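Local coordinates for putative esterase aq_1494 (Aquifex aeolicus, PDB 2EGJ), which probably hydrolyses acyl-CoA thioesters, releasing the free acid and coenzyme A, at the interface of chains A and B. Sequence-based numbering; all coordinates share one arbitrary frame. Chains: chain A/B, Hypothetical protein aq_1494.

The interface of chains A and B. Residues chain A 30-31, 44; chain B 10-12.
A:Glu30 and A:Glu31, neighbours on helix 23-39, the central helix of the hot-dog fold, reach across to the start of the 3-10 helix 11-13 of chain B. The patch is part of a two-fold symmetric interface, so its twin recurs with the chains exchanged; whether this pairing is the biological one the structure alone does not show. Its centre lies about 21 Å from the predicted active-site A:Asp15, so it bears on assembly rather than directly on catalysis. A:Glu30 stretches out fully, CG anti to the backbone N (chi1 -180°), and brings its carboxylate to the N-terminal end of the short helix. There A:Glu30 OE2 accepts a hydrogen bond from the backbone N of B:Tyr12 through its syn lone pair at 3.0 Å, and water 1 links the same oxygen to the backbone N of B:Phe11. The helix end is likely to favour the carboxylate's negative charge. The CB of B:Phe11 lies against this carboxylate, while its ring turns away toward A:Tyr44 in a loose approach, B:Phe11 CE1 and A:Tyr44 CE2 being 4.4 Å apart. A:Glu31 runs past the in-plane edge of the B:Tyr12 ring, its CG by CE2, while A:Glu30 CD lies by CD2 on the same edge. A:Glu31 OE2 accepts a bond from the phenol OH of B:Tyr12 at 2.6 Å, met nearly along the C-O axis, with carboxylate and ring almost coplanar (11°). A phenylalanine in place of B:Tyr12 would probably leave the A:Glu31 carboxylate without its phenol donor and freer to turn. B:Gln10, bent at chi2 (-53°), crosses A:Glu31 at about a right angle, laying its amide OE1 3.4 Å from A:Glu31 CG. B:Gln10 OE1 also meets both waters, and water 2 stands 2.8 Å from the backbone O of A:Glu31.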
loop_
_atom_site.group_PDB
_atom_site.type_symbol
_atom_site.label_atom_id
_atom_site.label_comp_id
_atom_site.label_asym_id
_atom_site.label_seq_id
_atom_site.Cartn_x
_atom_site.Cartn_y
_atom_site.Cartn_z
ATOM N N GLU A 30 -13.456 -2.585 1.475
ATOM C CA GLU A 30 -13.157 -4.009 1.671
ATOM C C GLU A 30 -13.276 -4.416 3.139
ATOM O O GLU A 30 -13.895 -5.461 3.468
ATOM C CB GLU A 30 -11.756 -4.346 1.137
ATOM C CG GLU A 30 -11.395 -5.841 1.314
ATOM C CD GLU A 30 -9.997 -6.120 0.857
ATOM O OE1 GLU A 30 -9.771 -6.137 -0.362
ATOM O OE2 GLU A 30 -9.156 -6.309 1.738
ATOM N N GLU A 31 -12.681 -3.614 4.016
ATOM C CA GLU A 31 -12.718 -3.914 5.449
ATOM C C GLU A 31 -14.147 -3.946 5.957
ATOM O O GLU A 31 -14.513 -4.848 6.721
ATOM C CB GLU A 31 -11.907 -2.887 6.236
ATOM C CG GLU A 31 -10.401 -2.886 5.917
ATOM C CD GLU A 31 -9.636 -1.894 6.801
ATOM O OE1 GLU A 31 -10.290 -1.243 7.651
ATOM O OE2 GLU A 31 -8.404 -1.768 6.669
ATOM N N TYR A 44 -15.756 -14.073 4.779
ATOM C CA TYR A 44 -15.223 -14.359 3.464
ATOM C C TYR A 44 -14.141 -15.461 3.489
ATOM O O TYR A 44 -14.043 -16.279 2.562
ATOM C CB TYR A 44 -14.667 -13.071 2.842
ATOM C CG TYR A 44 -14.208 -13.292 1.438
ATOM C CD1 TYR A 44 -15.072 -13.842 0.494
ATOM C CD2 TYR A 44 -12.898 -12.992 1.045
ATOM C CE1 TYR A 44 -14.669 -14.069 -0.785
ATOM C CE2 TYR A 44 -12.492 -13.213 -0.249
ATOM C CZ TYR A 44 -13.381 -13.759 -1.157
ATOM O OH TYR A 44 -13.019 -13.995 -2.446
ATOM N N GLN B 10 -6.014 -8.037 6.936
ATOM C CA GLN B 10 -6.957 -7.685 5.869
ATOM C C GLN B 10 -6.511 -8.278 4.529
ATOM O O GLN B 10 -5.320 -8.508 4.319
ATOM C CB GLN B 10 -7.050 -6.160 5.717
ATOM C CG GLN B 10 -7.564 -5.436 6.938
ATOM C CD GLN B 10 -8.895 -5.994 7.443
ATOM O OE1 GLN B 10 -9.862 -6.099 6.700
ATOM N NE2 GLN B 10 -8.941 -6.342 8.726
ATOM N N PHE B 11 -7.461 -8.551 3.647
ATOM C CA PHE B 11 -7.132 -9.226 2.376
ATOM C C PHE B 11 -6.086 -8.462 1.547
ATOM O O PHE B 11 -5.130 -9.049 1.035
ATOM C CB PHE B 11 -8.395 -9.452 1.530
ATOM C CG PHE B 11 -8.229 -10.566 0.517
ATOM C CD1 PHE B 11 -8.248 -11.890 0.932
ATOM C CD2 PHE B 11 -8.017 -10.274 -0.838
ATOM C CE1 PHE B 11 -8.063 -12.943 0.009
ATOM C CE2 PHE B 11 -7.836 -11.319 -1.769
ATOM C CZ PHE B 11 -7.875 -12.653 -1.329
ATOM N N TYR B 12 -6.243 -7.143 1.439
ATOM C CA TYR B 12 -5.249 -6.349 0.690
ATOM C C TYR B 12 -3.832 -6.366 1.261
ATOM O O TYR B 12 -2.896 -5.955 0.571
ATOM C CB TYR B 12 -5.736 -4.898 0.487
ATOM C CG TYR B 12 -5.864 -4.112 1.785
ATOM C CD1 TYR B 12 -4.752 -3.473 2.347
ATOM C CD2 TYR B 12 -7.093 -3.984 2.437
ATOM C CE1 TYR B 12 -4.847 -2.732 3.547
ATOM C CE2 TYR B 12 -7.201 -3.249 3.632
ATOM C CZ TYR B 12 -6.061 -2.619 4.171
ATOM O OH TYR B 12 -6.142 -1.883 5.337
HETATM O O HOH W 1 -10.063 -7.431 4.113
HETATM O O HOH W 2 -12.596 -6.293 8.119
#